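PDB 2PY6: methyltransferase FkbM from Methylobacillus flagellatus KT, which probably acts as a methyltransferase, carrying an FkbM-type domain of Rossmann-like fold. Local coordinates for residues 235-245 and 264-275. Sequence-based numbering, arbitrary orientation.
With PEG (di(hydroxyethyl)ether), chain H.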
ATOM      1  N   ALA A 235     -23.809  16.799  -8.558  1.00 29.36           N
ATOM      2  CA  ALA A 235     -22.883  16.016  -9.408  1.00 29.22           C
ATOM      3  C   ALA A 235     -21.562  15.590  -8.760  1.00 30.47           C
ATOM      4  O   ALA A 235     -20.941  14.669  -9.261  1.00 30.72           O
ATOM      5  CB  ALA A 235     -22.639  16.697 -10.728  1.00 26.74           C
ATOM      6  N   SER A 236     -21.198  16.237  -7.642  1.00 33.11           N
ATOM      7  CA  SER A 236     -19.996  15.984  -6.833  1.00 30.77           C
ATOM      8  C   SER A 236     -18.713  15.820  -7.633  1.00 28.36           C
ATOM      9  O   SER A 236     -18.184  16.791  -8.153  1.00 28.07           O
ATOM     10  CB  SER A 236     -20.216  14.785  -5.890  1.00 31.77           C
ATOM     11  OG  SER A 236     -21.301  15.058  -5.054  1.00 48.29           O
ATOM     12  N   ILE A 237     -18.277  14.569  -7.781  1.00 27.51           N
ATOM     13  CA  ILE A 237     -17.026  14.246  -8.408  1.00 32.75           C
ATOM     14  C   ILE A 237     -17.231  13.518  -9.743  1.00 33.26           C
ATOM     15  O   ILE A 237     -16.274  13.008 -10.321  1.00 32.08           O
ATOM     16  CB  ILE A 237     -16.083  13.501  -7.391  1.00 30.55           C
ATOM     17  CG1 ILE A 237     -16.607  12.127  -7.008  1.00 33.98           C
ATOM     18  CG2 ILE A 237     -15.961  14.331  -6.124  1.00 34.33           C
ATOM     19  CD1 ILE A 237     -15.641  11.358  -6.134  1.00 39.12           C
ATOM     20  N   GLY A 238     -18.486  13.495 -10.227  1.00 32.92           N
ATOM     21  CA  GLY A 238     -18.792  12.977 -11.560  1.00 32.10           C
ATOM     22  C   GLY A 238     -19.125  11.520 -11.718  1.00 30.09           C
ATOM     23  O   GLY A 238     -19.223  11.055 -12.847  1.00 31.01           O
ATOM     24  N   GLU A 239     -19.337  10.814 -10.613  1.00 30.87           N
ATOM     25  CA  GLU A 239     -19.630   9.400 -10.626  1.00 32.31           C
ATOM     26  C   GLU A 239     -20.919   9.089 -11.329  1.00 31.08           C
ATOM     27  O   GLU A 239     -20.990   8.083 -12.000  1.00 31.22           O
ATOM     28  CB  GLU A 239     -19.757   8.820  -9.207  1.00 34.62           C
ATOM     29  CG  GLU A 239     -18.517   8.769  -8.336  1.00 36.02           C
ATOM     30  CD  GLU A 239     -18.902   8.467  -6.879  1.00 42.75           C
ATOM     31  OE1 GLU A 239     -19.589   9.340  -6.275  1.00 56.79           O
ATOM     32  OE2 GLU A 239     -18.502   7.393  -6.339  1.00 46.08           O
ATOM     33  N   SER A 240     -21.956   9.915 -11.186  1.00 32.62           N
ATOM     34  CA  SER A 240     -23.218   9.598 -11.879  1.00 33.45           C
ATOM     35  C   SER A 240     -23.068   9.737 -13.400  1.00 30.18           C
ATOM     36  O   SER A 240     -23.763   9.071 -14.136  1.00 28.99           O
ATOM     37  CB  SER A 240     -24.413  10.406 -11.370  1.00 33.02           C
ATOM     38  OG  SER A 240     -24.397  10.524  -9.967  1.00 38.71           O
ATOM     39  N   LEU A 241     -22.185  10.619 -13.858  1.00 30.31           N
ATOM     40  CA  LEU A 241     -21.932  10.770 -15.283  1.00 28.87           C
ATOM     41  C   LEU A 241     -21.226   9.510 -15.755  1.00 27.89           C
ATOM     42  O   LEU A 241     -21.561   8.940 -16.816  1.00 27.60           O
ATOM     43  CB  LEU A 241     -21.092  12.031 -15.589  1.00 27.48           C
ATOM     44  CG  LEU A 241     -20.391  12.071 -16.975  1.00 30.89           C
ATOM     45  CD1 LEU A 241     -21.365  12.109 -18.147  1.00 26.90           C
ATOM     46  CD2 LEU A 241     -19.439  13.222 -17.103  1.00 25.71           C
ATOM     47  N   ALA A 242     -20.243   9.058 -14.974  1.00 26.96           N
ATOM     48  CA  ALA A 242     -19.548   7.818 -15.303  1.00 26.61           C
ATOM     49  C   ALA A 242     -20.494   6.645 -15.347  1.00 28.33           C
ATOM     50  O   ALA A 242     -20.358   5.785 -16.212  1.00 28.82           O
ATOM     51  CB  ALA A 242     -18.420   7.548 -14.307  1.00 31.12           C
ATOM     52  N   GLY A 243     -21.479   6.612 -14.438  1.00 27.93           N
ATOM     53  CA  GLY A 243     -22.444   5.505 -14.406  1.00 24.56           C
ATOM     54  C   GLY A 243     -23.412   5.554 -15.574  1.00 26.66           C
ATOM     55  O   GLY A 243     -23.748   4.517 -16.140  1.00 26.04           O
ATOM     56  N   LEU A 244     -23.875   6.747 -15.946  1.00 27.36           N
ATOM     57  CA  LEU A 244     -24.755   6.846 -17.121  1.00 29.91           C
ATOM     58  C   LEU A 244     -23.969   6.387 -18.365  1.00 27.76           C
ATOM     59  O   LEU A 244     -24.461   5.601 -19.179  1.00 28.05           O
ATOM     60  CB  LEU A 244     -25.324   8.253 -17.321  1.00 23.77           C
ATOM     61  CG  LEU A 244     -26.238   8.447 -18.558  1.00 27.61           C
ATOM     62  CD1 LEU A 244     -27.566   7.733 -18.438  1.00 32.02           C
ATOM     63  CD2 LEU A 244     -26.557   9.911 -18.842  1.00 31.20           C
ATOM     64  N   ILE A 245     -22.744   6.874 -18.504  1.00 28.60           N
ATOM     65  CA  ILE A 245     -21.895   6.466 -19.634  1.00 29.60           C
ATOM     66  C   ILE A 245     -21.793   4.938 -19.700  1.00 29.64           C
ATOM     67  O   ILE A 245     -21.978   4.340 -20.766  1.00 28.49           O
ATOM     68  CB  ILE A 245     -20.477   7.090 -19.548  1.00 29.13           C
ATOM     69  CG1 ILE A 245     -20.548   8.599 -19.767  1.00 30.35           C
ATOM     70  CG2 ILE A 245     -19.547   6.459 -20.609  1.00 30.00           C
ATOM     71  CD1 ILE A 245     -19.290   9.361 -19.335  1.00 28.58           C
ATOM     72  N   ASN A 264     -15.463  20.668  -5.682  1.00 31.80           N
ATOM     73  CA  ASN A 264     -16.090  19.661  -6.537  1.00 31.57           C
ATOM     74  C   ASN A 264     -16.104  20.120  -7.988  1.00 30.18           C
ATOM     75  O   ASN A 264     -15.862  19.332  -8.886  1.00 31.50           O
ATOM     76  CB  ASN A 264     -17.501  19.343  -6.045  1.00 29.67           C
ATOM     77  CG  ASN A 264     -17.506  18.445  -4.845  1.00 32.85           C
ATOM     78  OD1 ASN A 264     -16.523  17.757  -4.577  1.00 34.25           O
ATOM     79  ND2 ASN A 264     -18.631  18.416  -4.124  1.00 26.51           N
ATOM     80  N   LEU A 265     -16.375  21.401  -8.211  1.00 30.62           N
ATOM     81  CA  LEU A 265     -16.340  21.971  -9.549  1.00 28.43           C
ATOM     82  C   LEU A 265     -14.917  21.880 -10.170  1.00 30.39           C
ATOM     83  O   LEU A 265     -14.793  21.691 -11.373  1.00 31.04           O
ATOM     84  CB  LEU A 265     -16.858  23.386  -9.531  1.00 27.67           C
ATOM     85  CG  LEU A 265     -18.359  23.595  -9.348  1.00 25.62           C
ATOM     86  CD1 LEU A 265     -18.649  25.051  -9.064  1.00 32.64           C
ATOM     87  CD2 LEU A 265     -19.096  23.174 -10.597  1.00 28.12           C
ATOM     88  N   GLN A 266     -13.860  22.018  -9.369  1.00 30.02           N
ATOM     89  CA  GLN A 266     -12.482  21.802  -9.880  1.00 34.06           C
ATOM     90  C   GLN A 266     -12.317  20.349 -10.379  1.00 30.75           C
ATOM     91  O   GLN A 266     -11.788  20.114 -11.436  1.00 29.52           O
ATOM     92  CB  GLN A 266     -11.427  22.105  -8.802  1.00 35.94           C
ATOM     93  CG  GLN A 266     -11.363  23.588  -8.399  1.00 42.61           C
ATOM     94  CD  GLN A 266     -10.441  23.846  -7.204  1.00 41.83           C
ATOM     95  OE1 GLN A 266      -9.425  23.173  -7.036  1.00 58.31           O
ATOM     96  NE2 GLN A 266     -10.795  24.839  -6.379  1.00 56.69           N
ATOM     97  N   THR A 267     -12.815  19.405  -9.591  1.00 29.17           N
ATOM     98  CA  THR A 267     -12.781  17.986  -9.907  1.00 29.81           C
ATOM     99  C   THR A 267     -13.566  17.656 -11.171  1.00 29.64           C
ATOM    100  O   THR A 267     -13.134  16.825 -11.970  1.00 32.60           O
ATOM    101  CB  THR A 267     -13.327  17.176  -8.708  1.00 29.15           C
ATOM    102  OG1 THR A 267     -12.453  17.373  -7.597  1.00 26.36           O
ATOM    103  CG2 THR A 267     -13.430  15.672  -9.016  1.00 33.16           C
ATOM    104  N   LEU A 268     -14.712  18.287 -11.347  1.00 27.30           N
ATOM    105  CA  LEU A 268     -15.524  18.058 -12.533  1.00 28.09           C
ATOM    106  C   LEU A 268     -14.863  18.561 -13.771  1.00 27.43           C
ATOM    107  O   LEU A 268     -15.163  18.045 -14.846  1.00 30.01           O
ATOM    108  CB  LEU A 268     -16.910  18.696 -12.420  1.00 26.54           C
ATOM    109  CG  LEU A 268     -17.770  18.008 -11.383  1.00 28.60           C
ATOM    110  CD1 LEU A 268     -19.049  18.826 -11.244  1.00 32.50           C
ATOM    111  CD2 LEU A 268     -18.050  16.560 -11.768  1.00 30.18           C
ATOM    112  N   GLN A 269     -14.005  19.580 -13.665  1.00 29.45           N
ATOM    113  CA  GLN A 269     -13.252  20.009 -14.846  1.00 31.04           C
ATOM    114  C   GLN A 269     -12.254  18.908 -15.260  1.00 30.80           C
ATOM    115  O   GLN A 269     -11.961  18.752 -16.441  1.00 31.18           O
ATOM    116  CB  GLN A 269     -12.569  21.357 -14.626  1.00 33.08           C
ATOM    117  CG  GLN A 269     -13.544  22.503 -14.509  1.00 35.67           C
ATOM    118  CD  GLN A 269     -14.340  22.721 -15.781  1.00 39.35           C
ATOM    119  OE1 GLN A 269     -13.770  22.947 -16.839  1.00 39.70           O
ATOM    120  NE2 GLN A 269     -15.663  22.687 -15.674  1.00 29.83           N
ATOM    121  N   ASN A 270     -11.750  18.154 -14.281  1.00 31.87           N
ATOM    122  CA  ASN A 270     -10.866  17.018 -14.548  1.00 32.17           C
ATOM    123  C   ASN A 270     -11.672  15.879 -15.189  1.00 33.93           C
ATOM    124  O   ASN A 270     -11.225  15.243 -16.145  1.00 30.49           O
ATOM    125  CB  ASN A 270     -10.242  16.467 -13.270  1.00 29.39           C
ATOM    126  CG  ASN A 270      -9.366  17.458 -12.538  1.00 27.66           C
ATOM    127  OD1 ASN A 270      -8.792  18.395 -13.109  1.00 22.80           O
ATOM    128  ND2 ASN A 270      -9.211  17.207 -11.253  1.00 24.61           N
ATOM    129  N   VAL A 271     -12.852  15.627 -14.638  1.00 36.22           N
ATOM    130  CA  VAL A 271     -13.763  14.623 -15.195  1.00 36.89           C
ATOM    131  C   VAL A 271     -14.126  14.978 -16.636  1.00 35.77           C
ATOM    132  O   VAL A 271     -14.109  14.110 -17.500  1.00 36.98           O
ATOM    133  CB  VAL A 271     -15.051  14.493 -14.334  1.00 38.39           C
ATOM    134  CG1 VAL A 271     -16.133  13.618 -15.041  1.00 41.38           C
ATOM    135  CG2 VAL A 271     -14.705  13.938 -12.965  1.00 39.68           C
ATOM    136  N   LEU A 272     -14.431  16.248 -16.923  1.00 35.91           N
ATOM    137  CA  LEU A 272     -14.784  16.621 -18.302  1.00 33.95           C
ATOM    138  C   LEU A 272     -13.607  16.373 -19.289  1.00 34.32           C
ATOM    139  O   LEU A 272     -13.835  16.041 -20.467  1.00 27.98           O
ATOM    140  CB  LEU A 272     -15.254  18.078 -18.425  1.00 34.65           C
ATOM    141  CG  LEU A 272     -16.491  18.637 -17.685  1.00 39.99           C
ATOM    142  CD1 LEU A 272     -16.776  20.057 -18.220  1.00 34.01           C
ATOM    143  CD2 LEU A 272     -17.735  17.784 -17.803  1.00 41.17           C
ATOM    144  N   ARG A 273     -12.372  16.551 -18.812  1.00 34.35           N
ATOM    145  CA  ARG A 273     -11.183  16.332 -19.645  1.00 35.92           C
ATOM    146  C   ARG A 273     -10.969  14.866 -19.979  1.00 34.11           C
ATOM    147  O   ARG A 273     -10.332  14.563 -20.966  1.00 30.30           O
ATOM    148  CB  ARG A 273      -9.895  16.848 -18.994  1.00 36.07           C
ATOM    149  CG  ARG A 273      -9.709  18.320 -19.046  1.00 36.85           C
ATOM    150  CD  ARG A 273      -8.437  18.779 -18.293  1.00 36.43           C
ATOM    151  NE  ARG A 273      -8.664  20.137 -17.816  1.00 44.06           N
ATOM    152  CZ  ARG A 273      -8.870  20.510 -16.557  1.00 40.45           C
ATOM    153  NH1 ARG A 273      -8.804  19.677 -15.544  1.00 45.13           N
ATOM    154  NH2 ARG A 273      -9.100  21.784 -16.299  1.00 51.75           N
ATOM    155  N   ARG A 274     -11.460  13.944 -19.161  1.00 34.75           N
ATOM    156  CA  ARG A 274     -11.260  12.556 -19.517  1.00 37.65           C
ATOM    157  C   ARG A 274     -12.164  12.145 -20.688  1.00 36.25           C
ATOM    158  O   ARG A 274     -11.914  11.141 -21.330  1.00 38.38           O
ATOM    159  CB  ARG A 274     -11.284  11.607 -18.298  1.00 37.51           C
ATOM    160  CG  ARG A 274     -12.534  11.411 -17.577  1.00 44.69           C
ATOM    161  CD  ARG A 274     -12.354  10.329 -16.479  1.00 45.00           C
ATOM    162  NE  ARG A 274     -11.588  10.851 -15.347  1.00 56.27           N
ATOM    163  CZ  ARG A 274     -12.063  11.080 -14.114  1.00 58.08           C
ATOM    164  NH1 ARG A 274     -13.313  10.781 -13.768  1.00 49.48           N
ATOM    165  NH2 ARG A 274     -11.250  11.588 -13.185  1.00 53.24           N
ATOM    166  N   TYR A 275     -13.140  12.984 -21.045  1.00 35.24           N
ATOM    167  CA  TYR A 275     -14.065  12.682 -22.124  1.00 31.79           C
ATOM    168  C   TYR A 275     -13.976  13.607 -23.294  1.00 30.36           C
ATOM    169  O   TYR A 275     -14.776  13.506 -24.201  1.00 29.23           O
ATOM    170  CB  TYR A 275     -15.480  12.723 -21.581  1.00 31.83           C
ATOM    171  CG  TYR A 275     -15.689  11.771 -20.439  1.00 28.87           C
ATOM    172  CD1 TYR A 275     -15.526  10.406 -20.613  1.00 32.24           C
ATOM    173  CD2 TYR A 275     -16.098  12.227 -19.199  1.00 31.33           C
ATOM    174  CE1 TYR A 275     -15.724   9.511 -19.552  1.00 40.17           C
ATOM    175  CE2 TYR A 275     -16.311  11.352 -18.137  1.00 33.54           C
ATOM    176  CZ  TYR A 275     -16.130   9.998 -18.310  1.00 39.27           C
ATOM    177  OH  TYR A 275     -16.356   9.141 -17.246  1.00 34.35           O
TER
HETATM  178  C1  PEG H 415     -18.423   5.759 -10.257  1.00 57.87           C
HETATM  179  O1  PEG H 415     -19.697   5.762 -10.945  1.00 56.08           O
HETATM  180  C2  PEG H 415     -17.234   6.332 -11.037  1.00 48.85           C
HETATM  181  O2  PEG H 415     -16.817   7.654 -10.690  1.00 50.12           O
HETATM  182  C3  PEG H 415     -15.865   8.217 -11.603  1.00 41.64           C
HETATM  183  C4  PEG H 415     -15.486   9.626 -11.131  1.00 49.24           C
HETATM  184  O4  PEG H 415     -15.911  10.653 -12.047  1.00 43.93           O
HETATM  185  O   HOH W   1     -19.588  15.956  -2.767  1.00 52.20           O
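The CA atoms come nearest at S236 and N264, 5.4 Å apart. From A235 to G238 the backbone makes a type II' turn closed by G238 N bonding to A235 O, and G238 is the N-cap of helix 239-248. This turn lies against helix 262-274: CB of N264 and CG of L268 both pack on S236 O, while L268 CD2 reaches G238 N at 3.5 Å. I237 O comes closest, 3.2 Å from V271 CG2, and the bare CA of G238, at a phi of 90°, lies 4.4 Å from that methyl. One water bridges S236 OG and N264 ND2; that amide nitrogen also bonds to E259. I237 CB sits 3.8 Å from T267 CG2. L241, with CG anti to the backbone N (chi1 162°), slides CD2 past V271 CG1 and meets CE2 of the Y275 ring obliquely, 3.8 Å away. I245 CD1 makes a CH-pi contact over one face of that ring, 3.7 Å from its centroid, and R274 CG lies over the opposite face. A PEG, probably from the crystallisation liquor, donates from O4 to I237 O (2.9 Å) and accepts a weak bond from R274 NH1. The turn follows strand 229-233 of the Rossmann-like sheet; in related class I methyltransferases it carries the glycine-rich motif that binds S-adenosylmethionine, as it probably does here. A235, L241 and L268 pack on M257 of strand 254-258, L241 and L272 on I284 of strand 284-287.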